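Local coordinates for protein 3-oxosteroid 1-dehydrogenase (Sterolibacterium denitrificans, PDB 7P18) that probably catalyses the FAD-dependent 1,2-desaturation of 3-oxosteroids to 3-oxo-delta1-steroids, passing the electrons to an acceptor, at residues E234-E239 with K244-I249; R392-M397 with P402-P407. All blocks are in the same frame, centred on the assembly; numbering follows the deposited sequence.

Contact 1 of 2, residues E234-E239 with K244-I249; sequences ESLITE and KRVTGI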
loop_
_atom_site.group_PDB
_atom_site.type_symbol
_atom_site.label_atom_id
_atom_site.label_comp_id
_atom_site.label_asym_id
_atom_site.label_seq_id
_atom_site.Cartn_x
_atom_site.Cartn_y
_atom_site.Cartn_z
ATOM N N GLU A 234 15.522 -17.069 9.622
ATOM C CA GLU A 234 16.693 -16.501 10.321
ATOM C C GLU A 234 17.895 -16.301 9.409
ATOM O O GLU A 234 18.601 -15.311 9.580
ATOM C CB GLU A 234 17.210 -17.491 11.371
ATOM C CG GLU A 234 16.321 -17.662 12.555
ATOM C CD GLU A 234 17.031 -18.286 13.749
ATOM O OE1 GLU A 234 18.245 -18.733 13.631
ATOM O OE2 GLU A 234 16.364 -18.309 14.790
ATOM N N SER A 235 18.202 -17.255 8.536
ATOM C CA SER A 235 19.449 -17.165 7.743
ATOM C C SER A 235 19.367 -18.030 6.480
ATOM O O SER A 235 18.510 -18.885 6.360
ATOM C CB SER A 235 20.647 -17.508 8.602
ATOM O OG SER A 235 20.555 -18.855 9.019
ATOM N N LEU A 236 20.263 -17.771 5.555
ATOM C CA LEU A 236 20.377 -18.527 4.287
ATOM C C LEU A 236 21.394 -19.665 4.484
ATOM O O LEU A 236 22.387 -19.458 5.210
ATOM C CB LEU A 236 20.861 -17.539 3.217
ATOM C CG LEU A 236 19.846 -16.468 2.796
ATOM C CD1 LEU A 236 20.517 -15.350 1.996
ATOM C CD2 LEU A 236 18.744 -17.091 2.008
ATOM N N ILE A 237 21.149 -20.805 3.858
ATOM C CA ILE A 237 22.159 -21.898 3.705
ATOM C C ILE A 237 22.811 -21.725 2.322
ATOM O O ILE A 237 22.090 -21.582 1.343
ATOM C CB ILE A 237 21.492 -23.270 3.912
ATOM C CG1 ILE A 237 20.825 -23.324 5.297
ATOM C CG2 ILE A 237 22.493 -24.399 3.697
ATOM C CD1 ILE A 237 19.913 -24.501 5.524
ATOM N N THR A 238 24.139 -21.693 2.253
ATOM C CA THR A 238 24.878 -21.606 0.969
ATOM C C THR A 238 25.894 -22.753 0.810
ATOM O O THR A 238 26.254 -23.376 1.796
ATOM C CB THR A 238 25.590 -20.264 0.836
ATOM O OG1 THR A 238 26.585 -20.224 1.848
ATOM C CG2 THR A 238 24.649 -19.079 0.975
ATOM N N GLU A 239 26.297 -22.993 -0.437
ATOM C CA GLU A 239 27.402 -23.898 -0.849
ATOM C C GLU A 239 28.269 -23.162 -1.875
ATOM O O GLU A 239 27.731 -22.246 -2.540
ATOM C CB GLU A 239 26.857 -25.169 -1.493
ATOM C CG GLU A 239 26.039 -26.022 -0.553
ATOM C CD GLU A 239 25.481 -27.285 -1.202
ATOM O OE1 GLU A 239 25.623 -27.435 -2.440
ATOM O OE2 GLU A 239 24.892 -28.113 -0.474
ATOM N N LYS A 244 28.980 -18.364 -4.058
ATOM C CA LYS A 244 27.962 -18.942 -3.156
ATOM C C LYS A 244 26.636 -19.075 -3.914
ATOM O O LYS A 244 26.195 -18.120 -4.613
ATOM C CB LYS A 244 27.864 -18.084 -1.894
ATOM C CG LYS A 244 29.110 -18.102 -1.027
ATOM C CD LYS A 244 29.597 -19.512 -0.783
ATOM C CE LYS A 244 30.705 -19.605 0.241
ATOM N NZ LYS A 244 32.002 -19.235 -0.373
ATOM N N ARG A 245 26.029 -20.240 -3.770
ATOM C CA ARG A 245 24.680 -20.581 -4.258
ATOM C C ARG A 245 23.844 -20.796 -3.003
ATOM O O ARG A 245 24.400 -21.264 -2.004
ATOM C CB ARG A 245 24.744 -21.850 -5.123
ATOM C CG ARG A 245 23.404 -22.430 -5.544
ATOM C CD ARG A 245 23.590 -23.554 -6.544
ATOM N NE ARG A 245 24.377 -24.621 -5.951
ATOM C CZ ARG A 245 23.925 -25.822 -5.586
ATOM N NH1 ARG A 245 22.648 -26.149 -5.745
ATOM N NH2 ARG A 245 24.767 -26.703 -5.065
ATOM N N VAL A 246 22.561 -20.475 -3.066
ATOM C CA VAL A 246 21.645 -20.640 -1.911
ATOM C C VAL A 246 20.949 -21.974 -2.093
ATOM O O VAL A 246 20.355 -22.194 -3.180
ATOM C CB VAL A 246 20.642 -19.475 -1.810
ATOM C CG1 VAL A 246 19.468 -19.835 -0.932
ATOM C CG2 VAL A 246 21.339 -18.236 -1.306
ATOM N N THR A 247 21.013 -22.829 -1.068
ATOM C CA THR A 247 20.506 -24.226 -1.133
ATOM C C THR A 247 19.397 -24.443 -0.109
ATOM O O THR A 247 18.806 -25.545 -0.099
ATOM C CB THR A 247 21.658 -25.211 -0.904
ATOM O OG1 THR A 247 22.242 -24.894 0.359
ATOM C CG2 THR A 247 22.724 -25.080 -1.962
ATOM N N GLY A 248 19.105 -23.427 0.720
ATOM C CA GLY A 248 18.064 -23.555 1.746
ATOM C C GLY A 248 18.035 -22.388 2.712
ATOM O O GLY A 248 18.713 -21.381 2.478
ATOM N N ILE A 249 17.287 -22.551 3.802
ATOM C CA ILE A 249 17.192 -21.532 4.875
ATOM C C ILE A 249 17.231 -22.233 6.231
ATOM O O ILE A 249 16.855 -23.397 6.301
ATOM C CB ILE A 249 15.901 -20.706 4.730
ATOM C CG1 ILE A 249 14.639 -21.550 4.909
ATOM C CG2 ILE A 249 15.904 -19.970 3.397
ATOM C CD1 ILE A 249 13.343 -20.756 4.988
#

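Contact 2 of 2, residues R392-M397 with P402-P407; sequences RYNYPM and PGQIQP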
loop_
_atom_site.group_PDB
_atom_site.type_symbol
_atom_site.label_atom_id
_atom_site.label_comp_id
_atom_site.label_asym_id
_atom_site.label_seq_id
_atom_site.Cartn_x
_atom_site.Cartn_y
_atom_site.Cartn_z
ATOM N N ARG A 392 -15.786 19.001 8.586
ATOM C CA ARG A 392 -15.955 18.034 9.694
ATOM C C ARG A 392 -17.282 17.309 9.564
ATOM O O ARG A 392 -17.301 16.074 9.714
ATOM C CB ARG A 392 -15.896 18.722 11.056
ATOM C CG ARG A 392 -16.010 17.757 12.227
ATOM C CD ARG A 392 -14.746 16.924 12.480
ATOM N NE ARG A 392 -15.062 15.946 13.512
ATOM C CZ ARG A 392 -15.604 14.743 13.300
ATOM N NH1 ARG A 392 -15.783 14.248 12.087
ATOM N NH2 ARG A 392 -15.948 14.014 14.334
ATOM N N TYR A 393 -18.355 18.068 9.345
ATOM C CA TYR A 393 -19.733 17.507 9.245
ATOM C C TYR A 393 -19.839 16.588 8.020
ATOM O O TYR A 393 -20.498 15.528 8.116
ATOM C CB TYR A 393 -20.769 18.631 9.153
ATOM C CG TYR A 393 -22.205 18.159 9.090
ATOM C CD1 TYR A 393 -22.894 17.771 10.230
ATOM C CD2 TYR A 393 -22.871 18.103 7.881
ATOM C CE1 TYR A 393 -24.216 17.357 10.165
ATOM C CE2 TYR A 393 -24.184 17.672 7.796
ATOM C CZ TYR A 393 -24.863 17.309 8.945
ATOM O OH TYR A 393 -26.154 16.871 8.872
ATOM N N ASN A 394 -19.251 17.003 6.897
ATOM C CA ASN A 394 -19.466 16.353 5.567
ATOM C C ASN A 394 -18.561 15.139 5.313
ATOM O O ASN A 394 -19.017 14.222 4.589
ATOM C CB ASN A 394 -19.379 17.377 4.449
ATOM C CG ASN A 394 -20.656 18.209 4.456
ATOM O OD1 ASN A 394 -20.669 19.344 4.893
ATOM N ND2 ASN A 394 -21.761 17.541 4.282
ATOM N N TYR A 395 -17.340 15.104 5.844
ATOM C CA TYR A 395 -16.262 14.260 5.250
ATOM C C TYR A 395 -15.551 13.428 6.295
ATOM O O TYR A 395 -15.431 13.848 7.434
ATOM C CB TYR A 395 -15.246 15.147 4.541
ATOM C CG TYR A 395 -15.804 15.987 3.423
ATOM C CD1 TYR A 395 -16.614 15.427 2.446
ATOM C CD2 TYR A 395 -15.486 17.317 3.312
ATOM C CE1 TYR A 395 -17.093 16.188 1.387
ATOM C CE2 TYR A 395 -15.983 18.097 2.278
ATOM C CZ TYR A 395 -16.787 17.525 1.310
ATOM O OH TYR A 395 -17.247 18.288 0.277
ATOM N N PRO A 396 -15.036 12.241 5.908
ATOM C CA PRO A 396 -14.180 11.443 6.781
ATOM C C PRO A 396 -12.776 12.047 6.727
ATOM O O PRO A 396 -12.478 12.808 5.817
ATOM C CB PRO A 396 -14.243 10.047 6.164
ATOM C CG PRO A 396 -14.410 10.294 4.708
ATOM C CD PRO A 396 -15.163 11.623 4.580
ATOM N N MET A 397 -11.944 11.702 7.711
ATOM C CA MET A 397 -10.493 12.015 7.681
ATOM C C MET A 397 -9.768 10.978 8.547
ATOM O O MET A 397 -9.742 11.114 9.780
ATOM C CB MET A 397 -10.214 13.436 8.155
ATOM C CG MET A 397 -8.755 13.874 7.913
ATOM S SD MET A 397 -8.195 13.779 6.200
ATOM C CE MET A 397 -9.215 15.027 5.407
ATOM N N PRO A 402 -17.584 11.221 9.106
ATOM C CA PRO A 402 -18.282 12.506 8.993
ATOM C C PRO A 402 -19.074 12.813 10.280
ATOM O O PRO A 402 -19.688 11.880 10.838
ATOM C CB PRO A 402 -19.212 12.314 7.801
ATOM C CG PRO A 402 -18.540 11.215 6.984
ATOM C CD PRO A 402 -17.923 10.285 8.019
ATOM N N GLY A 403 -18.990 14.056 10.746
ATOM C CA GLY A 403 -19.686 14.530 11.953
ATOM C C GLY A 403 -21.189 14.297 11.878
ATOM O O GLY A 403 -21.793 14.100 12.932
ATOM N N GLN A 404 -21.749 14.295 10.667
ATOM C CA GLN A 404 -23.184 13.999 10.423
ATOM C C GLN A 404 -23.537 12.625 11.015
ATOM O O GLN A 404 -24.650 12.511 11.546
ATOM C CB GLN A 404 -23.535 14.189 8.944
ATOM C CG GLN A 404 -23.246 13.041 7.986
ATOM C CD GLN A 404 -23.745 13.381 6.593
ATOM O OE1 GLN A 404 -24.936 13.635 6.383
ATOM N NE2 GLN A 404 -22.837 13.418 5.626
ATOM N N ILE A 405 -22.632 11.643 11.011
ATOM C CA ILE A 405 -22.937 10.281 11.547
ATOM C C ILE A 405 -22.181 9.996 12.856
ATOM O O ILE A 405 -22.642 9.117 13.555
ATOM C CB ILE A 405 -22.703 9.183 10.493
ATOM C CG1 ILE A 405 -21.224 8.889 10.248
ATOM C CG2 ILE A 405 -23.424 9.528 9.201
ATOM C CD1 ILE A 405 -20.987 7.739 9.288
ATOM N N GLN A 406 -21.075 10.684 13.172
ATOM C CA GLN A 406 -20.244 10.412 14.390
ATOM C C GLN A 406 -19.848 11.743 15.017
ATOM O O GLN A 406 -19.086 12.499 14.434
ATOM C CB GLN A 406 -19.011 9.570 14.029
ATOM C CG GLN A 406 -17.774 9.798 14.905
ATOM C CD GLN A 406 -16.444 9.554 14.227
ATOM O OE1 GLN A 406 -16.106 8.430 13.857
ATOM N NE2 GLN A 406 -15.629 10.590 14.096
ATOM N N PRO A 407 -20.332 12.071 16.228
ATOM C CA PRO A 407 -19.927 13.306 16.902
ATOM C C PRO A 407 -18.487 13.195 17.416
ATOM O O PRO A 407 -17.985 12.112 17.458
ATOM C CB PRO A 407 -20.913 13.410 18.076
ATOM C CG PRO A 407 -21.241 11.961 18.384
ATOM C CD PRO A 407 -21.246 11.255 17.042
#

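Contact 1 of 2, residues E234-E239 with K244-I249
L236 pairs with I249, I237 with G248, T238 with V246 and E239 with R245 as two antiparallel strands whose short axes run at 150°; the register slips by one where T247 and G248 both face I237, a classic beta bulge. At the bulge I237 N donates to G248 O (2.9 Å), reaching it from above the carbonyl plane, while I237 O accepts the amide of T247 in a nearly straight bond. E239 and R245 exchange both of their backbone bonds. T247 OG1 sits between its own backbone N and carbonyl carbon (chi1 57°), which turns it back to I237 O for a weak second bond of 3.5 Å and leaves CG2 facing E239. T247 CG2 lies 3.6 Å from E239 CD and also covers one face of the R245 guanidinium. The E239 and R245 side chains run alongside each other the same way, joined by a salt bridge of 2.9 Å from E239 OE1 to R245 NH2 with the carboxylate and guanidinium planes 79° apart. I237 CD1 reaches 3.3 Å from I249 O, over the side-chain-less G248. On the other face, L236 CD2 meets V246 CG1 at 4.1 Å, and I310 covers L236, T238 and V246. This is a bulged beta hairpin whose strand 233-239 is the outer strand, within this chain, of a small mixed sheet beside the Rossmann-type FAD-binding core.

Contact 2 of 2, residues R392-M397 with P402-P407
Y393 lays one face of its ring against Q404, whose CB stands 3.5 Å from the ring centroid, 19° off the normal, in a CH-pi contact shifted toward the rim near CZ. With CG anti to the backbone N (chi1 -178°) and beside the carbonyl carbon, the ring stands out from the helix end next to the Y393 C=O, which brings it over Q404 CB. Just beside it, Q404 N donates to Y393 O at 3.1 Å, on a lone pair in the carbonyl plane, and G403 N donates to R392 O at 2.8 Å. R392 bends at chi2 (74°), bringing its guanidinium over G403 with the CA beneath one face. The charged end has two partners flanking P402-P407 in sequence: NH1 bonds to M401 O and NH2 makes a salt bridge with D408. P402 packs its ring obliquely on P396, with P402 CD 4.1 Å from P396 CB, and P402 CB lies 3.5 Å from Y393 O. P402 O in turn takes the amides of both I405 and Q406, drawing the loop into a compact turn. The whole is a helix C-terminus whose last-turn carbonyls are taken up by amides of the returning loop, a surface connection at the end of helix 389-394, away from the FAD and steroid sites.

How the contacts relate
Contact 1 closes before contact 2 opens along the chain, and they lie on opposite sides of its centre, with their own centres 53 Å apart and nearest atoms about 38 Å apart. No strand or helix is common to them, although both belong to the FAD-binding family region. Contact 1 belongs to the mixed sheet of strands 7-8, 256-262, 245-253 and 233-239, with the side chain of I249 about 7 Å from FAD. Contact 2 joins the C-terminal end of helix 389-394 to the loop after it and touches strands 383-387 and 486-502 of the seven-stranded antiparallel sheet; the side chain of P396 is about 9 Å from the bound steroid. The two are thus separate peripheral pieces of packing, contact 1 nearer the FAD.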